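Local coordinates for protein succinate dehydrogenase subunit A (Mycolicibacterium smegmatis MC2 51, PDB 6LUM) that probably oxidises succinate to fumarate as the FAD-binding flavoprotein subunit of succinate dehydrogenase, passing the electrons on to its partner subunit, at residues Ser444-Glu449 and Thr493-Gly498. Numbering follows the deposited sequence.
Sequences SEHGNE and TVHDKG
T493 meets H446 by a CH-pi contact: its CG2 stands 4.1 Å from the centroid of the imidazole, and the line joining them deviates by 10° from the ring normal, which puts the methyl over the middle of the face. The same methyl lies against the peptide that follows H446, with T493 CG2 modelled 3.2 Å from G447 N. OG1, the other branch of T493, is turned to the far end of the loop and makes a weak hydrogen bond to E449 O at 3.3 Å. With chi1 at 58°, OG1 sits between the backbone N and the carbonyl carbon, while CG2 lies anti to that carbon, and the two branches thus serve different parts of 444-449. H446 also meets H495, rim to rim: CE1 of H446 comes within 3.6 Å of H495 NE2, near the planes of both rings. The planes differ by 19° and neither ring lies over the other, which excludes a face-to-face stack.

The contact joins two interhelical loops at the surface, one between helices 433-443 and 451-465, the other between 472-488 and 503-527. Segment 493-498 belongs to the C-terminal region of the fumarate reductase flavoprotein family, and the centre of the contact lies about 31 Å from the centre of the chain. Just past the end of helix 433-443, K497 NZ gives a weak hydrogen bond to E445 O at 3.4 Å. K497 NZ also lies by V494 O of its own loop, in a hydrogen bond modelled too short to be taken at face value, and makes a weak hydrogen bond to L443 O. Farther out, H495 N bonds weakly to D504 OD1, and D496 packs on T70 of the neighbouring succinate dehydrogenase subunit B.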
ATOM      1  N   SER D 444      40.420  34.474   8.265  1.00 43.17           N
ATOM      2  CA  SER D 444      40.701  35.454   9.312  1.00 43.17           C
ATOM      3  C   SER D 444      42.037  36.154   9.079  1.00 43.17           C
ATOM      4  O   SER D 444      43.029  35.873   9.751  1.00 43.17           O
ATOM      5  CB  SER D 444      40.675  34.769  10.675  1.00 43.17           C
ATOM      6  OG  SER D 444      39.420  34.159  10.922  1.00 43.17           O
ATOM      7  N   GLU D 445      42.067  37.057   8.102  1.00 48.85           N
ATOM      8  CA  GLU D 445      43.017  38.165   7.979  1.00 48.85           C
ATOM      9  C   GLU D 445      42.750  38.810   6.630  1.00 48.85           C
ATOM     10  O   GLU D 445      41.943  38.310   5.844  1.00 48.85           O
ATOM     11  CB  GLU D 445      44.493  37.747   8.106  1.00 48.85           C
ATOM     12  CG  GLU D 445      45.128  37.079   6.894  1.00 48.85           C
ATOM     13  CD  GLU D 445      45.860  38.065   5.997  1.00 48.85           C
ATOM     14  OE1 GLU D 445      46.168  37.716   4.838  1.00 48.85           O
ATOM     15  OE2 GLU D 445      46.126  39.195   6.453  1.00 48.85           O
ATOM     16  N   HIS D 446      43.429  39.927   6.372  1.00 47.57           N
ATOM     17  CA  HIS D 446      43.184  40.714   5.158  1.00 47.57           C
ATOM     18  C   HIS D 446      44.511  40.928   4.433  1.00 47.57           C
ATOM     19  O   HIS D 446      45.234  41.889   4.712  1.00 47.57           O
ATOM     20  CB  HIS D 446      42.508  42.034   5.493  1.00 47.57           C
ATOM     21  CG  HIS D 446      42.142  42.842   4.288  1.00 47.57           C
ATOM     22  ND1 HIS D 446      40.923  42.731   3.658  1.00 47.57           N
ATOM     23  CD2 HIS D 446      42.843  43.769   3.591  1.00 47.57           C
ATOM     24  CE1 HIS D 446      40.883  43.557   2.628  1.00 47.57           C
ATOM     25  NE2 HIS D 446      42.036  44.198   2.565  1.00 47.57           N
ATOM     26  N   GLY D 447      44.814  40.038   3.491  1.00 40.45           N
ATOM     27  CA  GLY D 447      45.994  40.156   2.663  1.00 40.45           C
ATOM     28  C   GLY D 447      45.840  41.246   1.626  1.00 40.45           C
ATOM     29  O   GLY D 447      45.092  42.209   1.801  1.00 40.45           O
ATOM     30  N   ASN D 448      46.560  41.087   0.517  1.00 42.15           N
ATOM     31  CA  ASN D 448      46.572  42.110  -0.521  1.00 42.15           C
ATOM     32  C   ASN D 448      46.567  41.528  -1.930  1.00 42.15           C
ATOM     33  O   ASN D 448      47.009  42.199  -2.866  1.00 42.15           O
ATOM     34  CB  ASN D 448      47.774  43.041  -0.339  1.00 42.15           C
ATOM     35  CG  ASN D 448      49.099  42.301  -0.361  1.00 42.15           C
ATOM     36  OD1 ASN D 448      49.147  41.096  -0.582  1.00 42.15           O
ATOM     37  ND2 ASN D 448      50.184  43.028  -0.134  1.00 42.15           N
ATOM     38  N   GLU D 449      46.083  40.303  -2.105  1.00 36.32           N
ATOM     39  CA  GLU D 449      45.993  39.676  -3.414  1.00 36.32           C
ATOM     40  C   GLU D 449      44.540  39.361  -3.730  1.00 36.32           C
ATOM     41  O   GLU D 449      43.694  39.279  -2.839  1.00 36.32           O
ATOM     42  CB  GLU D 449      46.826  38.396  -3.480  1.00 36.32           C
ATOM     43  CG  GLU D 449      48.265  38.581  -3.082  1.00 36.32           C
ATOM     44  CD  GLU D 449      49.101  39.158  -4.188  1.00 36.32           C
ATOM     45  OE1 GLU D 449      48.611  39.213  -5.332  1.00 36.32           O
ATOM     46  OE2 GLU D 449      50.252  39.556  -3.918  1.00 36.32           O
ATOM     47  N   THR D 493      42.505  37.368   0.132  1.00 36.26           N
ATOM     48  CA  THR D 493      41.437  37.969   0.912  1.00 36.26           C
ATOM     49  C   THR D 493      40.112  37.337   0.536  1.00 36.26           C
ATOM     50  O   THR D 493      39.710  37.371  -0.629  1.00 36.26           O
ATOM     51  CB  THR D 493      41.364  39.478   0.681  1.00 36.26           C
ATOM     52  OG1 THR D 493      41.159  39.735  -0.712  1.00 36.26           O
ATOM     53  CG2 THR D 493      42.636  40.143   1.121  1.00 36.26           C
ATOM     54  N   VAL D 494      39.449  36.757   1.517  1.00 34.75           N
ATOM     55  CA  VAL D 494      38.039  36.421   1.404  1.00 34.75           C
ATOM     56  C   VAL D 494      37.248  37.591   1.960  1.00 34.75           C
ATOM     57  O   VAL D 494      37.300  37.868   3.163  1.00 34.75           O
ATOM     58  CB  VAL D 494      37.720  35.125   2.162  1.00 34.75           C
ATOM     59  CG1 VAL D 494      36.288  34.744   1.952  1.00 34.75           C
ATOM     60  CG2 VAL D 494      38.624  34.017   1.692  1.00 34.75           C
ATOM     61  N   HIS D 495      36.529  38.290   1.090  1.00 38.99           N
ATOM     62  CA  HIS D 495      35.864  39.523   1.478  1.00 38.99           C
ATOM     63  C   HIS D 495      34.522  39.297   2.150  1.00 38.99           C
ATOM     64  O   HIS D 495      33.923  40.263   2.627  1.00 38.99           O
ATOM     65  CB  HIS D 495      35.656  40.416   0.261  1.00 38.99           C
ATOM     66  CG  HIS D 495      36.793  41.349  -0.003  1.00 38.99           C
ATOM     67  ND1 HIS D 495      36.971  41.980  -1.213  1.00 38.99           N
ATOM     68  CD2 HIS D 495      37.812  41.760   0.788  1.00 38.99           C
ATOM     69  CE1 HIS D 495      38.050  42.739  -1.157  1.00 38.99           C
ATOM     70  NE2 HIS D 495      38.579  42.624   0.046  1.00 38.99           N
ATOM     71  N   ASP D 496      34.033  38.062   2.205  1.00 37.37           N
ATOM     72  CA  ASP D 496      32.706  37.831   2.757  1.00 37.37           C
ATOM     73  C   ASP D 496      32.730  37.793   4.280  1.00 37.37           C
ATOM     74  O   ASP D 496      32.020  38.558   4.938  1.00 37.37           O
ATOM     75  CB  ASP D 496      32.124  36.538   2.195  1.00 37.37           C
ATOM     76  CG  ASP D 496      30.620  36.588   2.074  1.00 37.37           C
ATOM     77  OD1 ASP D 496      30.014  37.528   2.622  1.00 37.37           O
ATOM     78  OD2 ASP D 496      30.038  35.693   1.431  1.00 37.37           O
ATOM     79  N   LYS D 497      33.511  36.881   4.854  1.00 35.53           N
ATOM     80  CA  LYS D 497      33.645  36.734   6.300  1.00 35.53           C
ATOM     81  C   LYS D 497      32.365  36.209   6.935  1.00 35.53           C
ATOM     82  O   LYS D 497      32.341  35.914   8.132  1.00 35.53           O
ATOM     83  CB  LYS D 497      34.041  38.059   6.957  1.00 35.53           C
ATOM     84  CG  LYS D 497      35.503  38.173   7.321  1.00 35.53           C
ATOM     85  CD  LYS D 497      36.350  38.247   6.081  1.00 35.53           C
ATOM     86  CE  LYS D 497      37.772  38.618   6.405  1.00 35.53           C
ATOM     87  NZ  LYS D 497      38.643  38.480   5.213  1.00 35.53           N
ATOM     88  N   GLY D 498      31.308  36.063   6.147  1.00 31.33           N
ATOM     89  CA  GLY D 498      30.054  35.547   6.641  1.00 31.33           C
ATOM     90  C   GLY D 498      30.110  34.051   6.855  1.00 31.33           C
ATOM     91  O   GLY D 498      31.167  33.421   6.823  1.00 31.33           O
TER